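Side-chain contacts in structural polyprotein, VP1 (Israeli acute paralysis virus, PDB 5CDD), which probably serves as a structural component of the virus shell, as the VP1 portion of the capsid polyprotein: residues M78-Y83 with P197-E202; R92-F97 with S166-F171; A121-V126 with S160-D165. All blocks are in the same frame, centred on the assembly; numbering follows the deposited sequence.

Contact 1: residues M78-Y83 with P197-E202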
loop_
_atom_site.group_PDB
_atom_site.type_symbol
_atom_site.label_atom_id
_atom_site.label_comp_id
_atom_site.label_asym_id
_atom_site.label_seq_id
_atom_site.Cartn_x
_atom_site.Cartn_y
_atom_site.Cartn_z
ATOM N N MET A 78 -33.734 -23.268 -11.204
ATOM C CA MET A 78 -33.129 -24.059 -12.268
ATOM C C MET A 78 -34.179 -24.840 -13.042
ATOM O O MET A 78 -34.134 -24.905 -14.271
ATOM C CB MET A 78 -32.078 -25.016 -11.704
ATOM C CG MET A 78 -30.771 -24.335 -11.355
ATOM S SD MET A 78 -29.468 -25.511 -10.996
ATOM C CE MET A 78 -28.992 -25.986 -12.640
ATOM N N SER A 79 -35.128 -25.427 -12.322
ATOM C CA SER A 79 -36.189 -26.196 -12.953
ATOM C C SER A 79 -37.195 -25.280 -13.641
ATOM O O SER A 79 -37.496 -25.443 -14.823
ATOM C CB SER A 79 -36.909 -27.053 -11.914
ATOM O OG SER A 79 -37.983 -27.763 -12.503
ATOM N N TYR A 80 -37.708 -24.310 -12.892
ATOM C CA TYR A 80 -38.694 -23.376 -13.418
ATOM C C TYR A 80 -38.228 -22.670 -14.688
ATOM O O TYR A 80 -38.946 -22.640 -15.689
ATOM C CB TYR A 80 -39.044 -22.333 -12.357
ATOM C CG TYR A 80 -40.296 -21.547 -12.670
ATOM C CD1 TYR A 80 -41.545 -22.170 -12.693
ATOM C CD2 TYR A 80 -40.238 -20.181 -12.937
ATOM C CE1 TYR A 80 -42.705 -21.448 -12.970
ATOM C CE2 TYR A 80 -41.394 -19.451 -13.216
ATOM C CZ TYR A 80 -42.622 -20.090 -13.228
ATOM O OH TYR A 80 -43.764 -19.366 -13.484
ATOM N N LEU A 81 -37.026 -22.103 -14.649
ATOM C CA LEU A 81 -36.484 -21.386 -15.798
ATOM C C LEU A 81 -36.065 -22.289 -16.959
ATOM O O LEU A 81 -36.041 -21.849 -18.111
ATOM C CB LEU A 81 -35.289 -20.530 -15.364
ATOM C CG LEU A 81 -35.574 -19.373 -14.401
ATOM C CD1 LEU A 81 -34.264 -18.750 -13.944
ATOM C CD2 LEU A 81 -36.447 -18.334 -15.085
ATOM N N SER A 82 -35.743 -23.545 -16.666
ATOM C CA SER A 82 -35.315 -24.470 -17.710
ATOM C C SER A 82 -36.402 -24.688 -18.758
ATOM O O SER A 82 -36.109 -25.011 -19.910
ATOM C CB SER A 82 -34.916 -25.820 -17.103
ATOM O OG SER A 82 -36.052 -26.560 -16.690
ATOM N N TYR A 83 -37.655 -24.506 -18.355
ATOM C CA TYR A 83 -38.787 -24.695 -19.254
ATOM C C TYR A 83 -38.917 -23.626 -20.337
ATOM O O TYR A 83 -39.689 -23.792 -21.282
ATOM C CB TYR A 83 -40.082 -24.775 -18.444
ATOM C CG TYR A 83 -40.392 -26.162 -17.923
ATOM C CD1 TYR A 83 -40.844 -27.161 -18.783
ATOM C CD2 TYR A 83 -40.242 -26.474 -16.572
ATOM C CE1 TYR A 83 -41.145 -28.439 -18.312
ATOM C CE2 TYR A 83 -40.538 -27.752 -16.088
ATOM C CZ TYR A 83 -40.991 -28.729 -16.965
ATOM O OH TYR A 83 -41.302 -29.988 -16.499
ATOM N N PRO A 197 -44.295 -23.522 -20.860
ATOM C CA PRO A 197 -45.314 -24.561 -20.717
ATOM C C PRO A 197 -46.504 -23.955 -19.970
ATOM O O PRO A 197 -46.645 -22.732 -19.906
ATOM C CB PRO A 197 -44.594 -25.625 -19.903
ATOM C CG PRO A 197 -43.759 -24.801 -18.983
ATOM C CD PRO A 197 -43.192 -23.737 -19.904
ATOM N N GLN A 198 -47.352 -24.804 -19.404
ATOM C CA GLN A 198 -48.509 -24.325 -18.663
ATOM C C GLN A 198 -48.209 -24.397 -17.172
ATOM O O GLN A 198 -47.473 -25.274 -16.724
ATOM C CB GLN A 198 -49.732 -25.176 -18.999
ATOM C CG GLN A 198 -50.117 -25.128 -20.468
ATOM C CD GLN A 198 -51.148 -26.171 -20.838
ATOM O OE1 GLN A 198 -50.898 -27.371 -20.733
ATOM N NE2 GLN A 198 -52.317 -25.720 -21.275
ATOM N N LEU A 199 -48.771 -23.468 -16.407
ATOM C CA LEU A 199 -48.553 -23.438 -14.965
ATOM C C LEU A 199 -49.677 -24.145 -14.219
ATOM O O LEU A 199 -50.831 -24.108 -14.636
ATOM C CB LEU A 199 -48.446 -21.993 -14.475
ATOM C CG LEU A 199 -47.281 -21.170 -15.029
ATOM C CD1 LEU A 199 -47.383 -19.738 -14.523
ATOM C CD2 LEU A 199 -45.959 -21.800 -14.612
ATOM N N GLN A 200 -49.329 -24.788 -13.111
ATOM C CA GLN A 200 -50.310 -25.500 -12.312
ATOM C C GLN A 200 -50.632 -24.710 -11.049
ATOM O O GLN A 200 -49.732 -24.326 -10.303
ATOM C CB GLN A 200 -49.780 -26.884 -11.937
ATOM C CG GLN A 200 -50.815 -27.782 -11.284
ATOM C CD GLN A 200 -50.295 -29.182 -11.033
ATOM O OE1 GLN A 200 -49.750 -29.823 -11.933
ATOM N NE2 GLN A 200 -50.469 -29.670 -9.809
ATOM N N GLY A 201 -51.920 -24.466 -10.824
ATOM C CA GLY A 201 -52.349 -23.732 -9.648
ATOM C C GLY A 201 -52.789 -24.679 -8.549
ATOM O O GLY A 201 -52.237 -25.774 -8.413
ATOM N N GLU A 202 -53.786 -24.272 -7.768
ATOM C CA GLU A 202 -54.289 -25.099 -6.672
ATOM C C GLU A 202 -55.081 -26.311 -7.149
ATOM O O GLU A 202 -55.659 -26.307 -8.236
ATOM C CB GLU A 202 -55.187 -24.277 -5.744
ATOM C CG GLU A 202 -54.521 -23.091 -5.074
ATOM C CD GLU A 202 -55.399 -22.465 -4.003
ATOM O OE1 GLU A 202 -56.588 -22.200 -4.289
ATOM O OE2 GLU A 202 -54.900 -22.235 -2.879
#

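Contact 2: residues R92-F97 with S166-F171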
loop_
_atom_site.group_PDB
_atom_site.type_symbol
_atom_site.label_atom_id
_atom_site.label_comp_id
_atom_site.label_asym_id
_atom_site.label_seq_id
_atom_site.Cartn_x
_atom_site.Cartn_y
_atom_site.Cartn_z
ATOM N N ARG A 92 -22.640 -27.189 -11.995
ATOM C CA ARG A 92 -23.731 -27.110 -11.027
ATOM C C ARG A 92 -23.218 -27.174 -9.587
ATOM O O ARG A 92 -22.167 -27.748 -9.317
ATOM C CB ARG A 92 -24.711 -28.259 -11.273
ATOM C CG ARG A 92 -25.346 -28.243 -12.655
ATOM C CD ARG A 92 -25.681 -29.648 -13.118
ATOM N NE ARG A 92 -26.295 -29.664 -14.444
ATOM C CZ ARG A 92 -27.551 -29.303 -14.694
ATOM N NH1 ARG A 92 -28.337 -28.895 -13.705
ATOM N NH2 ARG A 92 -28.024 -29.356 -15.932
ATOM N N ARG A 93 -23.973 -26.579 -8.668
ATOM C CA ARG A 93 -23.607 -26.568 -7.255
ATOM C C ARG A 93 -24.729 -27.139 -6.400
ATOM O O ARG A 93 -25.909 -26.949 -6.700
ATOM C CB ARG A 93 -23.298 -25.140 -6.797
ATOM C CG ARG A 93 -21.989 -24.591 -7.331
ATOM C CD ARG A 93 -21.844 -23.110 -7.041
ATOM N NE ARG A 93 -20.530 -22.614 -7.439
ATOM C CZ ARG A 93 -20.210 -21.327 -7.514
ATOM N NH1 ARG A 93 -21.113 -20.404 -7.221
ATOM N NH2 ARG A 93 -18.990 -20.962 -7.882
ATOM N N TYR A 94 -24.353 -27.842 -5.336
ATOM C CA TYR A 94 -25.324 -28.438 -4.427
ATOM C C TYR A 94 -24.929 -28.217 -2.973
ATOM O O TYR A 94 -23.745 -28.167 -2.640
ATOM C CB TYR A 94 -25.448 -29.949 -4.664
ATOM C CG TYR A 94 -25.879 -30.351 -6.055
ATOM C CD1 TYR A 94 -24.948 -30.497 -7.082
ATOM C CD2 TYR A 94 -27.221 -30.597 -6.343
ATOM C CE1 TYR A 94 -25.343 -30.881 -8.365
ATOM C CE2 TYR A 94 -27.628 -30.979 -7.620
ATOM C CZ TYR A 94 -26.684 -31.121 -8.625
ATOM O OH TYR A 94 -27.085 -31.502 -9.888
ATOM N N LYS A 95 -25.928 -28.079 -2.112
ATOM C CA LYS A 95 -25.696 -27.907 -0.685
ATOM C C LYS A 95 -26.641 -28.844 0.049
ATOM O O LYS A 95 -27.856 -28.800 -0.157
ATOM C CB LYS A 95 -25.955 -26.462 -0.244
ATOM C CG LYS A 95 -25.021 -25.440 -0.861
ATOM C CD LYS A 95 -25.058 -24.126 -0.093
ATOM C CE LYS A 95 -24.331 -23.024 -0.850
ATOM N NZ LYS A 95 -22.957 -23.430 -1.264
ATOM N N PHE A 96 -26.082 -29.705 0.889
ATOM C CA PHE A 96 -26.890 -30.647 1.646
ATOM C C PHE A 96 -26.862 -30.292 3.124
ATOM O O PHE A 96 -25.837 -30.450 3.789
ATOM C CB PHE A 96 -26.375 -32.076 1.446
ATOM C CG PHE A 96 -26.237 -32.476 0.005
ATOM C CD1 PHE A 96 -25.120 -32.093 -0.734
ATOM C CD2 PHE A 96 -27.232 -33.222 -0.621
ATOM C CE1 PHE A 96 -24.993 -32.448 -2.079
ATOM C CE2 PHE A 96 -27.118 -33.581 -1.967
ATOM C CZ PHE A 96 -25.994 -33.194 -2.698
ATOM N N PHE A 97 -27.986 -29.798 3.633
ATOM C CA PHE A 97 -28.086 -29.435 5.039
ATOM C C PHE A 97 -28.572 -30.650 5.819
ATOM O O PHE A 97 -29.742 -31.022 5.747
ATOM C CB PHE A 97 -29.060 -28.273 5.232
ATOM C CG PHE A 97 -28.706 -27.044 4.445
ATOM C CD1 PHE A 97 -28.956 -26.979 3.078
ATOM C CD2 PHE A 97 -28.118 -25.949 5.071
ATOM C CE1 PHE A 97 -28.630 -25.838 2.344
ATOM C CE2 PHE A 97 -27.787 -24.805 4.346
ATOM C CZ PHE A 97 -28.044 -24.749 2.981
ATOM N N SER A 166 -20.508 -34.587 -17.028
ATOM C CA SER A 166 -20.367 -35.070 -15.659
ATOM C C SER A 166 -21.551 -34.757 -14.755
ATOM O O SER A 166 -22.310 -33.821 -14.997
ATOM C CB SER A 166 -19.087 -34.498 -15.045
ATOM O OG SER A 166 -19.056 -33.084 -15.193
ATOM N N SER A 167 -21.694 -35.562 -13.710
ATOM C CA SER A 167 -22.772 -35.404 -12.747
ATOM C C SER A 167 -22.225 -35.699 -11.351
ATOM O O SER A 167 -21.057 -36.053 -11.199
ATOM C CB SER A 167 -23.924 -36.358 -13.085
ATOM O OG SER A 167 -24.986 -36.229 -12.159
ATOM N N LEU A 168 -23.067 -35.550 -10.336
ATOM C CA LEU A 168 -22.646 -35.800 -8.965
ATOM C C LEU A 168 -23.152 -37.137 -8.421
ATOM O O LEU A 168 -24.214 -37.626 -8.813
ATOM C CB LEU A 168 -23.144 -34.673 -8.056
ATOM C CG LEU A 168 -22.725 -34.742 -6.587
ATOM C CD1 LEU A 168 -21.269 -34.332 -6.472
ATOM C CD2 LEU A 168 -23.599 -33.825 -5.750
ATOM N N MET A 169 -22.373 -37.725 -7.520
ATOM C CA MET A 169 -22.743 -38.979 -6.882
ATOM C C MET A 169 -22.594 -38.789 -5.376
ATOM O O MET A 169 -21.527 -38.425 -4.889
ATOM C CB MET A 169 -21.850 -40.120 -7.358
ATOM C CG MET A 169 -22.220 -41.452 -6.735
ATOM S SD MET A 169 -21.403 -42.834 -7.519
ATOM C CE MET A 169 -19.791 -42.782 -6.722
ATOM N N TYR A 170 -23.674 -39.046 -4.648
ATOM C CA TYR A 170 -23.705 -38.870 -3.202
ATOM C C TYR A 170 -23.426 -40.158 -2.431
ATOM O O TYR A 170 -23.722 -41.252 -2.903
ATOM C CB TYR A 170 -25.077 -38.330 -2.809
ATOM C CG TYR A 170 -25.110 -37.608 -1.492
ATOM C CD1 TYR A 170 -24.494 -36.369 -1.345
ATOM C CD2 TYR A 170 -25.776 -38.152 -0.395
ATOM C CE1 TYR A 170 -24.542 -35.683 -0.138
ATOM C CE2 TYR A 170 -25.831 -37.477 0.817
ATOM C CZ TYR A 170 -25.212 -36.241 0.940
ATOM O OH TYR A 170 -25.262 -35.560 2.135
ATOM N N PHE A 171 -22.862 -40.022 -1.235
ATOM C CA PHE A 171 -22.565 -41.181 -0.406
ATOM C C PHE A 171 -22.387 -40.832 1.066
ATOM O O PHE A 171 -21.852 -39.784 1.410
ATOM C CB PHE A 171 -21.297 -41.886 -0.891
ATOM C CG PHE A 171 -20.932 -43.087 -0.064
ATOM C CD1 PHE A 171 -21.570 -44.307 -0.267
ATOM C CD2 PHE A 171 -19.998 -42.982 0.963
ATOM C CE1 PHE A 171 -21.286 -45.405 0.541
ATOM C CE2 PHE A 171 -19.708 -44.076 1.779
ATOM C CZ PHE A 171 -20.355 -45.289 1.568
#

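Contact 3: residues A121-V126 with S160-D165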
loop_
_atom_site.group_PDB
_atom_site.type_symbol
_atom_site.label_atom_id
_atom_site.label_comp_id
_atom_site.label_asym_id
_atom_site.label_seq_id
_atom_site.Cartn_x
_atom_site.Cartn_y
_atom_site.Cartn_z
ATOM N N ALA A 121 -24.773 -46.009 -10.183
ATOM C CA ALA A 121 -23.703 -46.143 -9.204
ATOM C C ALA A 121 -22.857 -47.402 -9.367
ATOM O O ALA A 121 -21.675 -47.410 -9.024
ATOM C CB ALA A 121 -24.286 -46.093 -7.799
ATOM N N ASP A 122 -23.457 -48.461 -9.897
ATOM C CA ASP A 122 -22.748 -49.724 -10.065
ATOM C C ASP A 122 -21.916 -49.851 -11.339
ATOM O O ASP A 122 -21.292 -50.888 -11.572
ATOM C CB ASP A 122 -23.743 -50.885 -9.972
ATOM C CG ASP A 122 -24.906 -50.735 -10.934
ATOM O OD1 ASP A 122 -24.696 -50.902 -12.155
ATOM O OD2 ASP A 122 -26.030 -50.443 -10.467
ATOM N N GLU A 123 -21.895 -48.810 -12.164
ATOM C CA GLU A 123 -21.113 -48.860 -13.394
ATOM C C GLU A 123 -20.088 -47.730 -13.484
ATOM O O GLU A 123 -19.747 -47.267 -14.574
ATOM C CB GLU A 123 -22.037 -48.844 -14.617
ATOM C CG GLU A 123 -23.043 -47.711 -14.654
ATOM C CD GLU A 123 -24.007 -47.835 -15.824
ATOM O OE1 GLU A 123 -24.638 -48.904 -15.963
ATOM O OE2 GLU A 123 -24.138 -46.866 -16.603
ATOM N N ILE A 124 -19.595 -47.302 -12.325
ATOM C CA ILE A 124 -18.600 -46.238 -12.252
ATOM C C ILE A 124 -17.735 -46.435 -11.010
ATOM O O ILE A 124 -18.210 -46.910 -9.977
ATOM C CB ILE A 124 -19.265 -44.842 -12.187
ATOM C CG1 ILE A 124 -18.210 -43.748 -12.375
ATOM C CG2 ILE A 124 -19.969 -44.657 -10.852
ATOM C CD1 ILE A 124 -17.541 -43.764 -13.734
ATOM N N ASN A 125 -16.461 -46.068 -11.122
ATOM C CA ASN A 125 -15.510 -46.194 -10.022
ATOM C C ASN A 125 -15.703 -45.075 -9.004
ATOM O O ASN A 125 -16.445 -44.122 -9.247
ATOM C CB ASN A 125 -14.086 -46.146 -10.570
ATOM C CG ASN A 125 -13.804 -44.864 -11.322
ATOM O OD1 ASN A 125 -13.692 -43.796 -10.724
ATOM N ND2 ASN A 125 -13.705 -44.961 -12.641
ATOM N N VAL A 126 -15.031 -45.194 -7.864
ATOM C CA VAL A 126 -15.135 -44.189 -6.814
ATOM C C VAL A 126 -13.850 -43.378 -6.666
ATOM O O VAL A 126 -13.439 -43.040 -5.557
ATOM C CB VAL A 126 -15.484 -44.835 -5.452
ATOM C CG1 VAL A 126 -16.916 -45.344 -5.473
ATOM C CG2 VAL A 126 -14.523 -45.975 -5.151
ATOM N N SER A 160 -31.408 -38.633 -24.730
ATOM C CA SER A 160 -30.272 -39.365 -25.283
ATOM C C SER A 160 -28.949 -39.132 -24.554
ATOM O O SER A 160 -27.956 -39.802 -24.843
ATOM C CB SER A 160 -30.095 -39.013 -26.764
ATOM O OG SER A 160 -29.762 -37.645 -26.934
ATOM N N ASP A 161 -28.931 -38.191 -23.614
ATOM C CA ASP A 161 -27.710 -37.901 -22.866
ATOM C C ASP A 161 -27.297 -39.105 -22.030
ATOM O O ASP A 161 -27.893 -39.385 -20.990
ATOM C CB ASP A 161 -27.911 -36.700 -21.937
ATOM C CG ASP A 161 -26.610 -36.232 -21.291
ATOM O OD1 ASP A 161 -25.804 -37.082 -20.853
ATOM O OD2 ASP A 161 -26.399 -35.006 -21.213
ATOM N N LYS A 162 -26.277 -39.820 -22.486
ATOM C CA LYS A 162 -25.791 -40.979 -21.755
ATOM C C LYS A 162 -24.303 -40.845 -21.486
ATOM O O LYS A 162 -23.477 -41.386 -22.220
ATOM C CB LYS A 162 -26.056 -42.264 -22.539
ATOM C CG LYS A 162 -25.492 -43.525 -21.882
ATOM C CD LYS A 162 -26.194 -43.873 -20.575
ATOM C CE LYS A 162 -25.569 -45.108 -19.942
ATOM N NZ LYS A 162 -26.323 -45.582 -18.752
ATOM N N GLY A 163 -23.969 -40.114 -20.429
ATOM C CA GLY A 163 -22.578 -39.924 -20.071
ATOM C C GLY A 163 -21.863 -38.910 -20.939
ATOM O O GLY A 163 -20.658 -39.025 -21.148
ATOM N N TYR A 164 -22.592 -37.920 -21.449
ATOM C CA TYR A 164 -21.984 -36.889 -22.289
ATOM C C TYR A 164 -21.245 -35.872 -21.428
ATOM O O TYR A 164 -20.180 -35.378 -21.803
ATOM C CB TYR A 164 -23.043 -36.169 -23.128
ATOM C CG TYR A 164 -23.701 -37.043 -24.175
ATOM C CD1 TYR A 164 -22.983 -38.055 -24.817
ATOM C CD2 TYR A 164 -25.032 -36.840 -24.549
ATOM C CE1 TYR A 164 -23.571 -38.845 -25.803
ATOM C CE2 TYR A 164 -25.632 -37.625 -25.538
ATOM C CZ TYR A 164 -24.896 -38.626 -26.159
ATOM O OH TYR A 164 -25.482 -39.406 -27.134
ATOM N N ASP A 165 -21.827 -35.560 -20.275
ATOM C CA ASP A 165 -21.237 -34.619 -19.337
ATOM C C ASP A 165 -21.204 -35.247 -17.948
ATOM O O ASP A 165 -21.793 -36.305 -17.716
ATOM C CB ASP A 165 -22.040 -33.314 -19.323
ATOM C CG ASP A 165 -23.491 -33.524 -18.943
ATOM O OD1 ASP A 165 -24.131 -34.436 -19.506
ATOM O OD2 ASP A 165 -23.993 -32.768 -18.085
#

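Contact 1: residues M78-Y83 with P197-E202
Tyr-80 presents the hydroxyl end of its ring to the branch of Leu-199, with OH 3.5 Å from CD2. The methyl lies at the ring edge, near the plane, and also touches ring carbon CE1 at 3.7 Å, while the second methyl, CD1, approaches the hydroxyl oxygen. The ring gets there because its CG is anti to the backbone N (chi1 -165°), which carries it off the helix toward strand 198-202; Leu-199, with an extended chi2, meets it at about a right angle. One turn on, Tyr-83 faces Pro-197. Here CB does most of the touching, 3.6 Å from the proline CD, and the proline CG reaches obliquely toward the ring, 3.8 Å from CD1. Behind these rings the helix is tied within itself by Ser-82, whose OG donates to Ser-79 O over 2.6 Å, arriving 20° from the carbonyl plane.

No hydrogen bond joins helix 77-82 to the strand; the polar ends of the tyrosines are used elsewhere. Tyr-83 OH bonds to Ala-72 O in the same chain, and Tyr-80 OH to Asn-128 of a neighbouring capsid subunit, whose Tyr-125 stacks on the Tyr-80 ring. A strand of that subunit also pairs antiparallel with Gln-198 and Leu-199. The helix and the C-terminal strand therefore meet against a third partner from another chain. The contact itself is one of van der Waals packing, including the edge of Tyr-80 with its OH against the leucine methyls, and the hydrogen bonds of both hydroxyls go to partners outside the two segments.

Contact 2: residues R92-F97 with S166-F171
The hydroxyl of Tyr-170 sits 3.7 Å from CB of Phe-96 and forms a weak hydrogen bond with Gln-178, which gives this oxygen a polar partner although the surroundings are mostly hydrocarbon. Behind it the tyrosine ring lies over the phenylalanine: CE1 of Tyr-170 stands 3.5 Å above the plane of the Phe-96 ring, over its centre, and is 3.6 Å from its CG. The planes are inclined at 32°, with the centroids 4.3 Å apart, so the pair is oblique. Phe-96 and Tyr-170 lie alongside one another, pointing contrary ways, the tyrosine hydroxyl reaching back to the root of the phenylalanine while Phe-96 CZ approaches Tyr-170 CD1.

Leu-168 fills the next position with a single methyl. Its CD2 is 3.9 Å from CZ of Phe-96, near the plane of that ring and at its edge, and 3.8 Å from CD1 of Tyr-94, which it meets obliquely. With CG of Leu-168 anti to the backbone N (chi1 -177°), the branch is raised from its strand into the notch between the two rings. Trp-53 meets the Tyr-170 ring from the same chain, and Val-143 and Val-145 of strand 140-145 pack on Leu-168, extending the apolar layer.

The axes of the two segments approach to 9.0 Å and point nearly the same way, too distant for backbone pairing: 92-97 belongs to one antiparallel sheet and 166-171 to the other. Such facing sheets with an aromatic and aliphatic filling form the beta sandwich of the viral jelly roll, and this is where its D and H strands meet.

Contact 3: residues A121-V126 with S160-D165
The carboxylate of Glu-123 turns one oxygen, OE2, to NZ of Lys-162. Within 160-165, and well away from Glu-123, the flat ring of Tyr-164 has the backbone N of Lys-162 over one face. That nitrogen is 3.8 Å above the ring plane and offset toward the rim. Tyr-151, from another loop of the chain, meets the same ring in an edge-to-face pair.

The bond that crosses the contact is a salt bridge with a weak hydrogen bond, Lys-162 NZ to Glu-123 OE2, at 3.3 Å. Acid and base reach for each other head-on, each from its own loop. The first torsion of Glu-123 (chi1 53°) tucks CG in over the backbone, flanked by N and C, and the chain runs out extended from there. The lysine bends at chi2 (67°) before straightening, and the bend carries its ammonium across to the acid. NZ has a second partner in Asn-118 O, a hydrogen bond from the chain just ahead of the glutamate, so the ammonium joins two points of one loop; Trp-228 of a neighbouring capsid subunit packs on the lysine.

Within 160-165 the turn is closed weakly, Tyr-164 N reaching OD1 of Asp-161 over 3.4 Å, and Gly-163 takes a positive phi there. Only a small area is buried, and the two touching residues are partly exposed, so the charge pair is probably tempered by solvent. The arrangement joins loops at one end of the sandwich: in jelly-roll terms, the connection between strands E and F meets the one between G and H.

How the contacts relate
All three contacts lie in one jelly-roll subunit and enclose one another along the chain: 78-83 and 197-202 are outermost, 92-97 and 166-171 come next, and 121-126 and 160-165 are innermost. Contact 2 bridges the two sheets. Contact 3, with its centre about 15 Å away, continues from it, since 160-165 runs straight into strand 166-172 and Met-169 packs on Ile-124 and Val-126. Contact 1 lies about 23 Å from contact 2, centre to centre; strand 87-98 follows helix 77-82 in the chain, and Met-78 packs on Arg-92. Contacts 1 and 3, about 28 Å apart between centres, do not touch; each borders neighbouring capsid subunits, and contact 2 forms the corner of the triangle.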